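Local structure of CymD (Pseudomonas putida, 6Z34) at residues Val164-Thr172 with Leu198-Asn207; Leu267-Met278 with Val308-Lys319. The protein forms an outer-membrane channel of the FadL family that takes up monoaromatic hydrocarbons, probably by lateral diffusion. All coordinates share one frame; numbering follows the deposited sequence.

Contact 1: residues Val164-Thr172 with Leu198-Asn207; sequences VNLGLLLDT and LSAGYLSADN
Leu166, Leu168 and Leu170 trade pairs of backbone hydrogen bonds with Ala205, Leu203 and Gly201, the two strands running antiparallel at 158° with their axes 4.6 Å apart at the closest. This is the ladder between two neighbouring strands of a FadL-family beta-barrel, strands 151-171 and 198-229, joined by a largely helical connection that starts with helix 172-180. The ladder frays at its far end, where Thr172 N makes a weak bond to Ser199 O and Ser199 and Ala200 together form a classic bulge against Val258.

The two faces differ. On that of Leu166, Leu168 and Leu203 the packing is aliphatic: Leu166 CD1 lies 3.9 Å from Leu203 CD2. On the other, Leu169 carries its CG anti to the backbone N (chi1 -162°), and its two methyls divide between two residues of the neighbouring strand on that face: CD1 is 3.6 Å from Ala200 CB, while CD2 meets the edge of the Tyr202 ring at CD1, 3.5 Å away. The tyrosine then runs diagonally back across the pair until its OH sits 3.6 Å from Gly167 CA, a spot where a CB would collide with it. That hydroxyl is hydrogen-bonded to Glu129 O, tying the pair to the segment leading into strand 131-146. An alanine in place of Tyr202 would be likely to open a gap beside Gly167 and leave Glu129 O without this partner. Beyond the ladder, Asp206 OD2 is bonded to Tyr131 OH, and Asn207 N points almost straight, though weakly, at Asn165 OD1, 3.3 Å away.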
loop_
_atom_site.group_PDB
_atom_site.type_symbol
_atom_site.label_atom_id
_atom_site.label_comp_id
_atom_site.label_asym_id
_atom_site.label_seq_id
_atom_site.Cartn_x
_atom_site.Cartn_y
_atom_site.Cartn_z
ATOM N N VAL A 164 5.393 -11.134 3.359
ATOM C CA VAL A 164 6.617 -10.412 3.715
ATOM C C VAL A 164 7.823 -11.340 3.616
ATOM O O VAL A 164 7.797 -12.466 4.127
ATOM C CB VAL A 164 6.532 -9.761 5.113
ATOM C CG1 VAL A 164 6.346 -10.785 6.171
ATOM C CG2 VAL A 164 7.773 -8.924 5.410
ATOM N N ASN A 165 8.847 -10.884 2.893
ATOM C CA ASN A 165 10.198 -11.423 2.926
ATOM C C ASN A 165 11.035 -10.504 3.802
ATOM O O ASN A 165 10.905 -9.279 3.728
ATOM C CB ASN A 165 10.822 -11.495 1.522
ATOM C CG ASN A 165 10.158 -12.520 0.622
ATOM O OD1 ASN A 165 9.496 -13.446 1.087
ATOM N ND2 ASN A 165 10.368 -12.374 -0.684
ATOM N N LEU A 166 11.881 -11.084 4.643
ATOM C CA LEU A 166 12.626 -10.247 5.570
ATOM C C LEU A 166 13.954 -10.888 5.905
ATOM O O LEU A 166 14.133 -12.107 5.793
ATOM C CB LEU A 166 11.837 -9.973 6.855
ATOM C CG LEU A 166 11.525 -11.111 7.833
ATOM C CD1 LEU A 166 12.643 -11.490 8.817
ATOM C CD2 LEU A 166 10.272 -10.715 8.578
ATOM N N GLY A 167 14.874 -10.024 6.333
ATOM C CA GLY A 167 16.146 -10.389 6.924
ATOM C C GLY A 167 16.407 -9.469 8.097
ATOM O O GLY A 167 16.151 -8.264 8.024
ATOM N N LEU A 168 16.910 -10.018 9.193
ATOM C CA LEU A 168 17.040 -9.233 10.414
ATOM C C LEU A 168 18.314 -9.670 11.121
ATOM O O LEU A 168 18.421 -10.820 11.550
ATOM C CB LEU A 168 15.814 -9.415 11.303
ATOM C CG LEU A 168 15.988 -8.812 12.694
ATOM C CD1 LEU A 168 15.990 -7.307 12.608
ATOM C CD2 LEU A 168 14.898 -9.289 13.632
ATOM N N LEU A 169 19.276 -8.761 11.223
ATOM C CA LEU A 169 20.543 -9.032 11.888
ATOM C C LEU A 169 20.499 -8.475 13.303
ATOM O O LEU A 169 20.160 -7.305 13.512
ATOM C CB LEU A 169 21.718 -8.427 11.116
ATOM C CG LEU A 169 23.122 -8.961 11.425
ATOM C CD1 LEU A 169 23.706 -8.383 12.725
ATOM C CD2 LEU A 169 23.130 -10.491 11.459
ATOM N N LEU A 170 20.858 -9.314 14.267
ATOM C CA LEU A 170 20.884 -8.929 15.669
ATOM C C LEU A 170 22.221 -9.337 16.263
ATOM O O LEU A 170 22.524 -10.530 16.363
ATOM C CB LEU A 170 19.726 -9.562 16.432
ATOM C CG LEU A 170 18.412 -8.835 16.136
ATOM C CD1 LEU A 170 17.335 -9.343 17.066
ATOM C CD2 LEU A 170 18.580 -7.324 16.268
ATOM N N ASP A 171 23.012 -8.344 16.655
ATOM C CA ASP A 171 24.322 -8.592 17.222
ATOM C C ASP A 171 24.194 -9.006 18.686
ATOM O O ASP A 171 23.115 -8.966 19.289
ATOM C CB ASP A 171 25.216 -7.358 17.061
ATOM C CG ASP A 171 25.118 -6.394 18.229
ATOM O OD1 ASP A 171 24.002 -6.133 18.711
ATOM O OD2 ASP A 171 26.176 -5.892 18.670
ATOM N N THR A 172 25.334 -9.406 19.254
ATOM C CA THR A 172 25.347 -9.951 20.605
ATOM C C THR A 172 24.896 -8.924 21.635
ATOM O O THR A 172 24.194 -9.264 22.595
ATOM C CB THR A 172 26.743 -10.454 20.949
ATOM O OG1 THR A 172 26.799 -10.692 22.351
ATOM C CG2 THR A 172 27.797 -9.420 20.564
ATOM N N LEU A 198 30.344 -16.046 19.462
ATOM C CA LEU A 198 29.134 -15.685 18.726
ATOM C C LEU A 198 29.091 -14.177 18.505
ATOM O O LEU A 198 29.279 -13.392 19.440
ATOM C CB LEU A 198 27.872 -16.134 19.465
ATOM C CG LEU A 198 26.623 -15.471 18.863
ATOM C CD1 LEU A 198 26.419 -15.996 17.435
ATOM C CD2 LEU A 198 25.365 -15.650 19.711
ATOM N N SER A 199 28.858 -13.779 17.261
ATOM C CA SER A 199 28.887 -12.382 16.860
ATOM C C SER A 199 27.530 -11.823 16.450
ATOM O O SER A 199 27.254 -10.646 16.696
ATOM C CB SER A 199 29.879 -12.206 15.710
ATOM O OG SER A 199 29.487 -11.113 14.900
ATOM N N ALA A 200 26.670 -12.618 15.825
ATOM C CA ALA A 200 25.366 -12.116 15.414
ATOM C C ALA A 200 24.465 -13.285 15.062
ATOM O O ALA A 200 24.930 -14.341 14.627
ATOM C CB ALA A 200 25.463 -11.169 14.212
ATOM N N GLY A 201 23.170 -13.076 15.261
ATOM C CA GLY A 201 22.151 -13.961 14.733
ATOM C C GLY A 201 21.489 -13.295 13.537
ATOM O O GLY A 201 21.231 -12.094 13.550
ATOM N N TYR A 202 21.238 -14.088 12.500
ATOM C CA TYR A 202 20.603 -13.595 11.283
ATOM C C TYR A 202 19.320 -14.375 11.034
ATOM O O TYR A 202 19.364 -15.578 10.761
ATOM C CB TYR A 202 21.544 -13.700 10.086
ATOM C CG TYR A 202 21.026 -12.928 8.906
ATOM C CD1 TYR A 202 20.895 -11.546 8.968
ATOM C CD2 TYR A 202 20.631 -13.578 7.743
ATOM C CE1 TYR A 202 20.404 -10.827 7.896
ATOM C CE2 TYR A 202 20.132 -12.867 6.659
ATOM C CZ TYR A 202 20.022 -11.493 6.742
ATOM O OH TYR A 202 19.535 -10.774 5.677
ATOM N N LEU A 203 18.185 -13.689 11.127
ATOM C CA LEU A 203 16.899 -14.260 10.743
ATOM C C LEU A 203 16.623 -13.932 9.284
ATOM O O LEU A 203 16.528 -12.760 8.917
ATOM C CB LEU A 203 15.775 -13.731 11.624
ATOM C CG LEU A 203 14.453 -14.450 11.398
ATOM C CD1 LEU A 203 14.547 -15.845 11.967
ATOM C CD2 LEU A 203 13.296 -13.661 12.039
ATOM N N SER A 204 16.510 -14.966 8.460
ATOM C CA SER A 204 16.322 -14.845 7.022
ATOM C C SER A 204 15.021 -15.540 6.655
ATOM O O SER A 204 14.797 -16.685 7.060
ATOM C CB SER A 204 17.501 -15.470 6.261
ATOM O OG SER A 204 17.283 -15.429 4.863
ATOM N N ALA A 205 14.151 -14.848 5.905
ATOM C CA ALA A 205 12.849 -15.447 5.596
ATOM C C ALA A 205 12.414 -14.887 4.242
ATOM O O ALA A 205 11.626 -13.941 4.142
ATOM C CB ALA A 205 11.823 -15.176 6.694
ATOM N N ASP A 206 12.932 -15.507 3.184
ATOM C CA ASP A 206 12.893 -14.945 1.841
ATOM C C ASP A 206 12.621 -16.048 0.825
ATOM O O ASP A 206 13.406 -17.002 0.725
ATOM C CB ASP A 206 14.220 -14.244 1.535
ATOM C CG ASP A 206 14.075 -13.120 0.535
ATOM O OD1 ASP A 206 13.064 -13.084 -0.189
ATOM O OD2 ASP A 206 14.986 -12.273 0.470
ATOM N N ASN A 207 11.514 -15.903 0.075
ATOM C CA ASN A 207 11.201 -16.770 -1.066
ATOM C C ASN A 207 12.356 -16.871 -2.054
ATOM O O ASN A 207 12.562 -17.926 -2.667
ATOM C CB ASN A 207 9.966 -16.240 -1.824
ATOM C CG ASN A 207 8.644 -16.572 -1.139
ATOM O OD1 ASN A 207 7.990 -15.694 -0.570
ATOM N ND2 ASN A 207 8.235 -17.839 -1.211
#

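Contact 2: residues Leu267-Met278 with Val308-Lys319; sequences LSGELKLHNFEM and VMDDIEVNFKQK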
loop_
_atom_site.group_PDB
_atom_site.type_symbol
_atom_site.label_atom_id
_atom_site.label_comp_id
_atom_site.label_asym_id
_atom_site.label_seq_id
_atom_site.Cartn_x
_atom_site.Cartn_y
_atom_site.Cartn_z
ATOM N N LEU A 267 20.056 -22.675 11.237
ATOM C CA LEU A 267 18.977 -23.527 11.723
ATOM C C LEU A 267 17.700 -23.198 10.952
ATOM O O LEU A 267 17.340 -22.028 10.805
ATOM C CB LEU A 267 18.760 -23.343 13.227
ATOM C CG LEU A 267 19.958 -23.626 14.124
ATOM C CD1 LEU A 267 20.770 -24.810 13.609
ATOM C CD2 LEU A 267 20.824 -22.386 14.255
ATOM N N SER A 268 17.020 -24.227 10.466
ATOM C CA SER A 268 15.810 -24.065 9.682
ATOM C C SER A 268 14.579 -24.339 10.541
ATOM O O SER A 268 14.641 -25.061 11.538
ATOM C CB SER A 268 15.843 -24.997 8.470
ATOM O OG SER A 268 15.194 -26.222 8.748
ATOM N N GLY A 269 13.458 -23.738 10.163
ATOM C CA GLY A 269 12.243 -23.958 10.916
ATOM C C GLY A 269 11.129 -23.044 10.454
ATOM O O GLY A 269 11.208 -22.404 9.402
ATOM N N GLU A 270 10.085 -23.012 11.271
ATOM C CA GLU A 270 8.889 -22.240 10.991
ATOM C C GLU A 270 8.988 -20.864 11.637
ATOM O O GLU A 270 9.555 -20.697 12.719
ATOM C CB GLU A 270 7.647 -22.984 11.491
ATOM C CG GLU A 270 7.391 -22.866 12.998
ATOM C CD GLU A 270 5.905 -22.835 13.356
ATOM O OE1 GLU A 270 5.230 -23.876 13.191
ATOM O OE2 GLU A 270 5.420 -21.773 13.810
ATOM N N LEU A 271 8.438 -19.871 10.950
ATOM C CA LEU A 271 8.364 -18.506 11.448
ATOM C C LEU A 271 6.914 -18.046 11.446
ATOM O O LEU A 271 6.158 -18.334 10.508
ATOM C CB LEU A 271 9.208 -17.545 10.602
ATOM C CG LEU A 271 9.293 -16.114 11.132
ATOM C CD1 LEU A 271 10.174 -16.062 12.384
ATOM C CD2 LEU A 271 9.808 -15.155 10.062
ATOM N N LYS A 272 6.536 -17.320 12.490
ATOM C CA LYS A 272 5.205 -16.753 12.605
ATOM C C LYS A 272 5.335 -15.291 13.004
ATOM O O LYS A 272 6.028 -14.971 13.975
ATOM C CB LYS A 272 4.377 -17.538 13.628
ATOM C CG LYS A 272 3.100 -16.857 14.045
ATOM C CD LYS A 272 2.664 -17.301 15.431
ATOM C CE LYS A 272 1.537 -16.436 15.956
ATOM N NZ LYS A 272 2.071 -15.251 16.668
ATOM N N LEU A 273 4.716 -14.398 12.233
ATOM C CA LEU A 273 4.541 -13.015 12.661
ATOM C C LEU A 273 3.131 -12.868 13.213
ATOM O O LEU A 273 2.193 -13.499 12.716
ATOM C CB LEU A 273 4.758 -12.020 11.524
ATOM C CG LEU A 273 6.188 -11.915 11.016
ATOM C CD1 LEU A 273 6.401 -10.562 10.384
ATOM C CD2 LEU A 273 7.182 -12.171 12.144
ATOM N N HIS A 274 2.976 -12.044 14.246
ATOM C CA HIS A 274 1.722 -12.098 14.981
ATOM C C HIS A 274 0.764 -10.968 14.619
ATOM O O HIS A 274 -0.145 -11.148 13.797
ATOM C CB HIS A 274 1.994 -12.086 16.482
ATOM C CG HIS A 274 0.814 -12.488 17.311
ATOM N ND1 HIS A 274 0.939 -13.002 18.584
ATOM C CD2 HIS A 274 -0.515 -12.456 17.048
ATOM C CE1 HIS A 274 -0.262 -13.266 19.070
ATOM N NE2 HIS A 274 -1.161 -12.938 18.160
ATOM N N ASN A 275 0.936 -9.816 15.267
ATOM C CA ASN A 275 -0.068 -8.753 15.280
ATOM C C ASN A 275 0.242 -7.717 14.211
ATOM O O ASN A 275 1.013 -6.779 14.431
ATOM C CB ASN A 275 -0.169 -8.103 16.655
ATOM C CG ASN A 275 -0.645 -9.068 17.732
ATOM O OD1 ASN A 275 -1.691 -9.708 17.582
ATOM N ND2 ASN A 275 0.099 -9.160 18.824
ATOM N N PHE A 276 -0.366 -7.895 13.052
ATOM C CA PHE A 276 -0.487 -6.841 12.070
ATOM C C PHE A 276 -1.923 -6.352 12.042
ATOM O O PHE A 276 -2.874 -7.102 12.285
ATOM C CB PHE A 276 -0.084 -7.313 10.683
ATOM C CG PHE A 276 1.307 -6.969 10.314
ATOM C CD1 PHE A 276 1.582 -6.360 9.102
ATOM C CD2 PHE A 276 2.349 -7.272 11.168
ATOM C CE1 PHE A 276 2.886 -6.041 8.747
ATOM C CE2 PHE A 276 3.652 -6.963 10.829
ATOM C CZ PHE A 276 3.926 -6.344 9.615
ATOM N N GLU A 277 -2.059 -5.073 11.758
ATOM C CA GLU A 277 -3.354 -4.453 11.575
ATOM C C GLU A 277 -3.046 -3.164 10.850
ATOM O O GLU A 277 -2.727 -2.160 11.494
ATOM C CB GLU A 277 -4.065 -4.213 12.912
ATOM C CG GLU A 277 -5.434 -3.531 12.798
ATOM C CD GLU A 277 -6.216 -3.556 14.104
ATOM O OE1 GLU A 277 -5.617 -3.229 15.151
ATOM O OE2 GLU A 277 -7.425 -3.886 14.086
ATOM N N MET A 278 -3.054 -3.199 9.524
ATOM C CA MET A 278 -2.868 -1.967 8.783
ATOM C C MET A 278 -3.851 -0.927 9.305
ATOM O O MET A 278 -4.962 -1.279 9.726
ATOM C CB MET A 278 -3.046 -2.195 7.288
ATOM C CG MET A 278 -2.556 -3.546 6.869
ATOM S SD MET A 278 -2.238 -3.556 5.116
ATOM C CE MET A 278 -0.585 -2.887 5.014
ATOM N N VAL A 308 -3.119 1.765 15.814
ATOM C CA VAL A 308 -2.566 0.418 15.747
ATOM C C VAL A 308 -1.742 0.214 17.014
ATOM O O VAL A 308 -0.685 0.828 17.177
ATOM C CB VAL A 308 -1.702 0.213 14.498
ATOM C CG1 VAL A 308 -0.947 -1.132 14.570
ATOM C CG2 VAL A 308 -2.531 0.292 13.277
ATOM N N MET A 309 -2.226 -0.639 17.918
ATOM C CA MET A 309 -1.426 -1.047 19.067
ATOM C C MET A 309 -0.188 -1.786 18.568
ATOM O O MET A 309 -0.050 -2.026 17.365
ATOM C CB MET A 309 -2.251 -1.901 20.037
ATOM C CG MET A 309 -3.401 -1.149 20.727
ATOM S SD MET A 309 -5.028 -1.408 19.975
ATOM C CE MET A 309 -6.106 -0.770 21.255
ATOM N N ASP A 310 0.721 -2.162 19.461
ATOM C CA ASP A 310 2.077 -2.447 19.025
ATOM C C ASP A 310 2.578 -3.862 19.272
ATOM O O ASP A 310 3.696 -4.173 18.844
ATOM C CB ASP A 310 3.042 -1.471 19.696
ATOM C CG ASP A 310 3.655 -0.530 18.721
ATOM O OD1 ASP A 310 3.325 -0.633 17.514
ATOM O OD2 ASP A 310 4.447 0.313 19.171
ATOM N N ASP A 311 1.807 -4.718 19.938
ATOM C CA ASP A 311 2.198 -6.085 20.271
ATOM C C ASP A 311 2.695 -6.869 19.058
ATOM O O ASP A 311 2.005 -7.777 18.594
ATOM C CB ASP A 311 0.998 -6.810 20.896
ATOM C CG ASP A 311 1.368 -7.638 22.114
ATOM O OD1 ASP A 311 2.130 -8.615 21.963
ATOM O OD2 ASP A 311 0.869 -7.330 23.218
ATOM N N ILE A 312 3.888 -6.567 18.546
ATOM C CA ILE A 312 4.298 -7.148 17.269
ATOM C C ILE A 312 5.318 -8.272 17.478
ATOM O O ILE A 312 6.536 -8.061 17.459
ATOM C CB ILE A 312 4.791 -6.030 16.329
ATOM C CG1 ILE A 312 5.146 -6.562 14.951
ATOM C CG2 ILE A 312 5.911 -5.242 16.936
ATOM C CD1 ILE A 312 4.597 -5.652 13.848
ATOM N N GLU A 313 4.810 -9.486 17.679
ATOM C CA GLU A 313 5.624 -10.627 18.062
ATOM C C GLU A 313 6.213 -11.335 16.849
ATOM O O GLU A 313 5.617 -11.379 15.769
ATOM C CB GLU A 313 4.802 -11.632 18.870
ATOM C CG GLU A 313 4.425 -11.180 20.268
ATOM C CD GLU A 313 3.431 -12.123 20.942
ATOM O OE1 GLU A 313 3.362 -13.310 20.548
ATOM O OE2 GLU A 313 2.707 -11.673 21.861
ATOM N N VAL A 314 7.394 -11.919 17.056
ATOM C CA VAL A 314 8.121 -12.679 16.045
ATOM C C VAL A 314 8.603 -13.959 16.707
ATOM O O VAL A 314 9.417 -13.906 17.638
ATOM C CB VAL A 314 9.312 -11.891 15.475
ATOM C CG1 VAL A 314 10.039 -12.723 14.425
ATOM C CG2 VAL A 314 8.845 -10.535 14.902
ATOM N N ASN A 315 8.085 -15.101 16.255
ATOM C CA ASN A 315 8.418 -16.395 16.836
ATOM C C ASN A 315 8.992 -17.316 15.770
ATOM O O ASN A 315 8.425 -17.451 14.680
ATOM C CB ASN A 315 7.195 -17.052 17.493
ATOM C CG ASN A 315 6.460 -16.114 18.428
ATOM O OD1 ASN A 315 7.018 -15.110 18.874
ATOM N ND2 ASN A 315 5.219 -16.449 18.756
ATOM N N PHE A 316 10.123 -17.938 16.088
ATOM C CA PHE A 316 10.774 -18.916 15.231
ATOM C C PHE A 316 10.877 -20.218 16.010
ATOM O O PHE A 316 11.245 -20.210 17.187
ATOM C CB PHE A 316 12.159 -18.417 14.792
ATOM C CG PHE A 316 13.082 -19.499 14.284
ATOM C CD1 PHE A 316 13.164 -19.781 12.923
ATOM C CD2 PHE A 316 13.895 -20.215 15.169
ATOM C CE1 PHE A 316 14.024 -20.769 12.449
ATOM C CE2 PHE A 316 14.756 -21.206 14.712
ATOM C CZ PHE A 316 14.824 -21.488 13.357
ATOM N N LYS A 317 10.532 -21.328 15.367
ATOM C CA LYS A 317 10.570 -22.635 16.008
ATOM C C LYS A 317 11.384 -23.563 15.120
ATOM O O LYS A 317 11.042 -23.765 13.949
ATOM C CB LYS A 317 9.160 -23.189 16.267
ATOM C CG LYS A 317 9.031 -24.698 16.065
ATOM C CD LYS A 317 7.735 -25.255 16.644
ATOM C CE LYS A 317 7.487 -26.652 16.123
ATOM N NZ LYS A 317 7.205 -26.545 14.659
ATOM N N GLN A 318 12.472 -24.099 15.672
ATOM C CA GLN A 318 13.426 -24.878 14.893
ATOM C C GLN A 318 12.838 -26.246 14.563
ATOM O O GLN A 318 12.399 -26.977 15.455
ATOM C CB GLN A 318 14.729 -25.009 15.677
ATOM C CG GLN A 318 15.817 -25.819 15.019
ATOM C CD GLN A 318 16.966 -26.104 15.995
ATOM O OE1 GLN A 318 16.735 -26.467 17.144
ATOM N NE2 GLN A 318 18.199 -25.936 15.533
ATOM N N LYS A 319 12.825 -26.594 13.271
ATOM C CA LYS A 319 11.986 -27.702 12.814
ATOM C C LYS A 319 12.517 -29.061 13.266
ATOM O O LYS A 319 11.746 -30.026 13.348
ATOM C CB LYS A 319 11.838 -27.668 11.290
ATOM C CG LYS A 319 10.682 -28.531 10.773
ATOM C CD LYS A 319 9.316 -27.934 11.143
ATOM C CE LYS A 319 8.163 -28.848 10.728
ATOM N NZ LYS A 319 6.824 -28.185 10.809
#
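The His274 imidazole meets Glu313 at its edge and has a neighbour on each face: Asn275 ND2 lies over the ring centre on one, Lys272 CE toward the rim on the other. This sandwich sits where the antiparallel pairing of strands 265-273 and 313-318, part of the beta-sheet wall of this FadL-family channel, gives way to irregular chain. His274 ND1 donates to Glu313 OE1 over 3.1 Å, nearly straight at 165°. The oxygen lies in the ring plane, yet the nitrogen approaches it from above the carboxylate, whose plane is turned 89° from the ring. With CG anti to the backbone N (chi1 -165°), the histidine lies side by side with the extended Glu313 chain, which brings the two polar ends together.

The Phe276 ring is met obliquely by Ile312 CD1, 3.4 Å from CE2. At the other end of the strands, the Phe316 ring turns obliquely toward the backbone from Leu267 to Glu270, passing 3.8 Å from Gly269 N at CE1. Gly269 has the chain opposite so close that a CB would strike Lys317 O. Between these ends the backbone bonds of Glu270 with Lys317 and of Lys272 with Asn315 form the ladder. On one side of it Glu270 OE1 and Lys317 NZ make a long salt bridge of 3.6 Å; on the other, Leu273 CD2 packs on Val314 CG2, and Leu271 CD1 lies 3.2 Å from Asn315 O.

Contact 1 is complete before contact 2 begins along the chain, and their centres are about 13 Å apart. Strand 234-259 joins them by hydrogen bonding: it pairs with strand 198-229 of contact 1 and with strand 265-273 of contact 2. The two pairs also meet directly through side chains. Leu203 CD2 reaches both Leu271 CD1, at 4.0 Å, and Val314 CG1, while Ala205 packs on Leu271 CD2 and Val164 on Leu273. The aliphatic faces of the two ladders, the one with Leu203 and Ala205 and the one with Leu271 and Val314, thus pack against each other as one apolar layer, joining strands of the channel that are not consecutive in the chain.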